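Local coordinates for CysE, serine acetyltransferase (PDB 4HZD) that transfers the acetyl group of acetyl-coenzyme A to the hydroxyl of L-serine, giving O-acetylserine for cysteine biosynthesis, at the coenzyme A site. Sequence-based numbering; all coordinates share one arbitrary frame. Chains: chain A/B, CysE, serine acetyltransferase.

The coenzyme A site. Residues chain A 168, 187-188, 213-214, 231-232, 234, 245, 247-248, 254; chain B 173, 191, 193-195, 197, 219, 235, 237, 249-250. With COA (coenzyme A), chain C; MG (magnesium ion), chain D.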
loop_
_atom_site.group_PDB
_atom_site.type_symbol
_atom_site.label_atom_id
_atom_site.label_comp_id
_atom_site.label_asym_id
_atom_site.label_seq_id
_atom_site.Cartn_x
_atom_site.Cartn_y
_atom_site.Cartn_z
ATOM N N HIS A 168 -3.902 -27.521 6.863
ATOM C CA HIS A 168 -4.709 -26.904 5.744
ATOM C C HIS A 168 -5.565 -25.763 6.231
ATOM O O HIS A 168 -5.528 -24.698 5.634
ATOM C CB HIS A 168 -5.544 -27.939 4.954
ATOM C CG HIS A 168 -4.724 -29.053 4.355
ATOM N ND1 HIS A 168 -3.701 -28.827 3.502
ATOM C CD2 HIS A 168 -4.791 -30.450 4.528
ATOM C CE1 HIS A 168 -3.123 -30.009 3.147
ATOM N NE2 HIS A 168 -3.786 -30.999 3.775
ATOM N N LEU A 187 -8.025 -30.819 11.000
ATOM C CA LEU A 187 -7.969 -30.501 9.576
ATOM C C LEU A 187 -8.876 -29.327 9.168
ATOM O O LEU A 187 -9.516 -28.744 10.013
ATOM C CB LEU A 187 -8.146 -31.785 8.733
ATOM C CG LEU A 187 -6.668 -32.234 8.551
ATOM C CD1 LEU A 187 -6.222 -33.325 9.510
ATOM C CD2 LEU A 187 -6.312 -32.515 7.101
ATOM N N HIS A 188 -8.875 -28.954 7.890
ATOM C CA HIS A 188 -9.791 -27.912 7.352
ATOM C C HIS A 188 -11.235 -28.384 7.369
ATOM O O HIS A 188 -11.512 -29.602 7.396
ATOM C CB HIS A 188 -9.439 -27.601 5.907
ATOM C CG HIS A 188 -9.427 -28.829 5.027
ATOM N ND1 HIS A 188 -8.492 -29.795 5.156
ATOM C CD2 HIS A 188 -10.288 -29.242 4.005
ATOM C CE1 HIS A 188 -8.720 -30.769 4.252
ATOM N NE2 HIS A 188 -9.833 -30.437 3.552
ATOM N N GLY A 213 -10.683 -35.224 11.527
ATOM C CA GLY A 213 -10.613 -35.290 10.068
ATOM C C GLY A 213 -11.333 -34.156 9.351
ATOM O O GLY A 213 -12.136 -33.436 9.970
ATOM N N ALA A 214 -11.080 -34.019 8.044
ATOM C CA ALA A 214 -11.568 -32.871 7.255
ATOM C C ALA A 214 -13.071 -32.773 7.228
ATOM O O ALA A 214 -13.779 -33.780 7.000
ATOM C CB ALA A 214 -11.046 -32.923 5.816
ATOM N N ALA A 231 -13.308 -39.340 11.881
ATOM C CA ALA A 231 -13.139 -39.512 10.431
ATOM C C ALA A 231 -13.616 -38.292 9.647
ATOM O O ALA A 231 -14.428 -37.515 10.142
ATOM C CB ALA A 231 -13.867 -40.761 9.949
ATOM N N ALA A 232 -13.129 -38.132 8.416
ATOM C CA ALA A 232 -13.503 -36.969 7.597
ATOM C C ALA A 232 -15.018 -36.960 7.463
ATOM O O ALA A 232 -15.651 -38.032 7.342
ATOM C CB ALA A 232 -12.870 -37.064 6.206
ATOM N N SER A 234 -17.510 -36.596 9.500
ATOM C CA SER A 234 -18.376 -36.956 10.638
ATOM C C SER A 234 -19.200 -35.791 11.236
ATOM O O SER A 234 -18.706 -34.662 11.357
ATOM C CB SER A 234 -17.548 -37.584 11.759
ATOM O OG SER A 234 -16.887 -38.746 11.306
ATOM N N THR A 245 -12.171 -44.822 16.994
ATOM C CA THR A 245 -12.455 -44.033 15.798
ATOM C C THR A 245 -13.950 -43.945 15.581
ATOM O O THR A 245 -14.647 -44.959 15.696
ATOM C CB THR A 245 -11.765 -44.568 14.541
ATOM O OG1 THR A 245 -10.375 -44.762 14.809
ATOM C CG2 THR A 245 -11.921 -43.582 13.387
ATOM N N ALA A 247 -17.000 -42.453 12.811
ATOM C CA ALA A 247 -17.273 -41.956 11.456
ATOM C C ALA A 247 -18.754 -41.903 11.239
ATOM O O ALA A 247 -19.495 -42.543 11.969
ATOM C CB ALA A 247 -16.592 -42.838 10.419
ATOM N N GLY A 248 -19.192 -41.113 10.262
ATOM C CA GLY A 248 -20.572 -41.124 9.810
ATOM C C GLY A 248 -21.434 -39.912 10.166
ATOM O O GLY A 248 -21.034 -39.030 10.948
ATOM N N ILE A 254 -16.497 -46.832 14.978
ATOM C CA ILE A 254 -16.224 -47.754 13.885
ATOM C C ILE A 254 -15.025 -48.612 14.244
ATOM O O ILE A 254 -14.662 -49.502 13.485
ATOM C CB ILE A 254 -16.008 -47.052 12.502
ATOM C CG1 ILE A 254 -14.888 -46.002 12.557
ATOM C CG2 ILE A 254 -17.274 -46.394 11.971
ATOM C CD1 ILE A 254 -13.589 -46.517 12.009
ATOM N N VAL B 173 -8.699 -28.514 -1.154
ATOM C CA VAL B 173 -7.432 -29.064 -0.719
ATOM C C VAL B 173 -7.013 -30.227 -1.653
ATOM O O VAL B 173 -7.758 -31.206 -1.874
ATOM C CB VAL B 173 -7.468 -29.550 0.759
ATOM C CG1 VAL B 173 -6.153 -30.202 1.137
ATOM C CG2 VAL B 173 -7.790 -28.431 1.750
ATOM N N THR B 191 -11.914 -32.093 -1.031
ATOM C CA THR B 191 -10.592 -32.593 -0.610
ATOM C C THR B 191 -10.200 -33.774 -1.503
ATOM O O THR B 191 -10.931 -34.809 -1.614
ATOM C CB THR B 191 -10.562 -33.048 0.862
ATOM O OG1 THR B 191 -10.952 -31.983 1.736
ATOM C CG2 THR B 191 -9.144 -33.481 1.286
ATOM N N GLY B 193 -7.491 -35.850 -0.749
ATOM C CA GLY B 193 -6.587 -35.965 0.393
ATOM C C GLY B 193 -6.168 -37.383 0.749
ATOM O O GLY B 193 -6.330 -38.313 -0.064
ATOM N N GLY B 194 -5.607 -37.517 1.958
ATOM C CA GLY B 194 -5.072 -38.794 2.465
ATOM C C GLY B 194 -5.929 -39.415 3.559
ATOM O O GLY B 194 -6.722 -38.740 4.205
ATOM N N THR B 195 -5.779 -40.721 3.754
ATOM C CA THR B 195 -6.473 -41.431 4.821
ATOM C C THR B 195 -5.792 -41.127 6.158
ATOM O O THR B 195 -6.374 -41.332 7.216
ATOM C CB THR B 195 -6.404 -42.956 4.606
ATOM O OG1 THR B 195 -5.042 -43.317 4.347
ATOM C CG2 THR B 195 -7.272 -43.392 3.446
ATOM N N LYS B 197 -2.956 -42.634 6.965
ATOM C CA LYS B 197 -2.306 -43.882 7.379
ATOM C C LYS B 197 -1.344 -44.500 6.349
ATOM O O LYS B 197 -1.052 -45.695 6.424
ATOM C CB LYS B 197 -3.366 -44.912 7.798
ATOM C CG LYS B 197 -4.228 -45.429 6.654
ATOM C CD LYS B 197 -5.202 -46.491 7.117
ATOM C CE LYS B 197 -6.344 -45.872 7.905
ATOM N NZ LYS B 197 -7.477 -46.829 7.995
ATOM N N LEU B 219 -10.437 -39.699 -0.412
ATOM C CA LEU B 219 -9.297 -39.914 0.519
ATOM C C LEU B 219 -8.558 -41.194 0.246
ATOM O O LEU B 219 -9.164 -42.254 0.276
ATOM C CB LEU B 219 -9.740 -39.925 1.977
ATOM C CG LEU B 219 -10.620 -38.778 2.459
ATOM C CD1 LEU B 219 -11.072 -39.082 3.877
ATOM C CD2 LEU B 219 -9.846 -37.465 2.371
ATOM N N VAL B 235 -18.328 -38.949 0.955
ATOM C CA VAL B 235 -16.987 -39.348 1.420
ATOM C C VAL B 235 -16.543 -40.626 0.693
ATOM O O VAL B 235 -17.174 -41.673 0.806
ATOM C CB VAL B 235 -16.893 -39.520 2.945
ATOM C CG1 VAL B 235 -15.486 -39.937 3.336
ATOM C CG2 VAL B 235 -17.273 -38.225 3.651
ATOM N N LEU B 237 -13.867 -43.464 -0.253
ATOM C CA LEU B 237 -12.766 -44.185 0.386
ATOM C C LEU B 237 -12.287 -45.367 -0.435
ATOM O O LEU B 237 -11.272 -45.966 -0.108
ATOM C CB LEU B 237 -13.142 -44.641 1.816
ATOM C CG LEU B 237 -13.660 -43.583 2.808
ATOM C CD1 LEU B 237 -14.176 -44.289 4.053
ATOM C CD2 LEU B 237 -12.601 -42.531 3.170
ATOM N N VAL B 249 -22.311 -41.078 2.616
ATOM C CA VAL B 249 -21.210 -41.103 3.591
ATOM C C VAL B 249 -21.183 -42.456 4.331
ATOM O O VAL B 249 -21.854 -42.599 5.337
ATOM C CB VAL B 249 -21.329 -39.958 4.628
ATOM C CG1 VAL B 249 -20.138 -39.973 5.579
ATOM C CG2 VAL B 249 -21.430 -38.603 3.936
ATOM N N PRO B 250 -20.370 -43.427 3.868
ATOM C CA PRO B 250 -19.440 -43.340 2.744
ATOM C C PRO B 250 -20.162 -43.484 1.408
ATOM O O PRO B 250 -21.350 -43.806 1.390
ATOM C CB PRO B 250 -18.474 -44.500 2.998
ATOM C CG PRO B 250 -19.290 -45.492 3.733
ATOM C CD PRO B 250 -20.170 -44.673 4.632
HETATM N N1A COA C . -16.998 -41.715 6.712
HETATM C C2A COA C . -17.830 -42.774 6.822
HETATM N N3A COA C . -17.404 -44.023 7.110
HETATM C C4A COA C . -16.077 -44.282 7.286
HETATM C C5A COA C . -15.103 -43.184 7.167
HETATM C C6A COA C . -15.654 -41.834 6.862
HETATM N N6A COA C . -14.849 -40.748 6.734
HETATM N N7A COA C . -13.888 -43.735 7.392
HETATM C C8A COA C . -14.064 -45.062 7.636
HETATM N N9A COA C . -15.371 -45.380 7.568
HETATM C C1B COA C . -16.002 -46.714 7.758
HETATM C C2B COA C . -15.690 -47.664 6.611
HETATM O O2B COA C . -16.580 -47.459 5.512
HETATM C C3B COA C . -15.877 -49.020 7.265
HETATM O O3B COA C . -17.256 -49.434 7.180
HETATM P P3B COA C . -17.698 -50.948 6.791
HETATM O O7A COA C . -16.850 -51.787 7.730
HETATM O O8A COA C . -17.356 -51.091 5.321
HETATM O O9A COA C . -19.193 -50.998 7.048
HETATM C C4B COA C . -15.467 -48.780 8.722
HETATM O O4B COA C . -15.565 -47.367 8.954
HETATM C C5B COA C . -14.038 -49.231 9.014
HETATM O O5B COA C . -13.127 -48.475 8.210
HETATM P P1A COA C . -11.542 -48.407 8.514
HETATM O O1A COA C . -10.908 -47.645 7.369
HETATM O O2A COA C . -11.062 -49.806 8.851
HETATM O O3A COA C . -11.490 -47.510 9.867
HETATM P P2A COA C . -10.241 -46.578 10.315
HETATM O O4A COA C . -8.972 -47.245 9.844
HETATM O O5A COA C . -10.391 -46.230 11.782
HETATM O O6A COA C . -10.468 -45.224 9.449
HETATM C CBP COA C . -10.199 -42.759 9.531
HETATM C CCP COA C . -9.529 -44.135 9.441
HETATM C CDP COA C . -11.697 -42.923 9.745
HETATM C CEP COA C . -9.592 -42.044 10.742
HETATM C CAP COA C . -9.912 -41.989 8.211
HETATM O OAP COA C . -10.352 -42.723 7.046
HETATM C C9P COA C . -10.493 -40.589 8.139
HETATM O O9P COA C . -11.508 -40.352 7.485
HETATM N N8P COA C . -9.824 -39.656 8.819
HETATM C C7P COA C . -9.653 -38.292 8.368
HETATM C C6P COA C . -8.427 -38.106 7.477
HETATM C C5P COA C . -8.534 -36.787 6.742
HETATM O O5P COA C . -9.414 -35.988 7.032
HETATM N N4P COA C . -7.610 -36.587 5.784
HETATM C C3P COA C . -7.596 -35.502 4.817
HETATM C C2P COA C . -6.213 -35.340 4.191
HETATM S S1P COA C . -6.111 -33.723 3.389
HETATM MG MG MG D . -17.629 -39.732 8.602
#
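A:Ile254 covers more of the coenzyme A, the product left after acetyl transfer, than any other residue here: its CB and CG2 lie against the ribose ring oxygen, while CG1, in the crowded position between backbone N and carbonyl carbon (chi1 56°), carries CD1 to the pyrophosphate. The adenine is clamped between methyl groups of two subunits. A:Ala247 CB sits over one face, 3.4 Å from the centroid of the six-membered ring, and B:Leu237 CD1 lies over the opposite face, above the five-membered ring; B:Pro250, after a cis peptide bond, touches C2A with CD. The exocyclic amino group N6A donates to A:Ala232 O at 2.9 Å, on a carbonyl lone pair, which may favour adenine. Backbone also holds the pantetheine arm: A:Ala232 N gives a nearly straight bond to the amide oxygen O9P (2.9 Å, 169° at H), A:Ala214 N another to O5P (2.8 Å), and N4P reaches across to B:Gly194 O. The poorly ordered B:Lys197, its chain bent at chi3 (74°), brings NZ to O4A, a beta-phosphate oxygen, in a salt bridge. S1P lies 3.6 Å from NE2 of A:His168, the catalytic general base that activates the serine hydroxyl, so the thiol end probably marks where the acetyl group is transferred. B:Val173 wedges between two imidazoles, CG1 over the face of A:His168 and CG2 over that of A:His188, whose other face carries A:Ala214 CB toward its rim. A:His188 meets B:Thr191 tip to tip, NE2 to OG1 at 2.6 Å and almost straight, fixing the ring's rotation. The ligand is poorly ordered; the partly occupied magnesium, 2.7 Å from A:Gly248 N, sits too far from its neighbours for ordinary coordination, so its identity is doubtful and it may come from crystallisation. This acetyl-donor groove lies between left-handed beta-helices of two subunits, running along their axes across successive coils, thiol toward the helical domains, adenine toward the C-terminal strands.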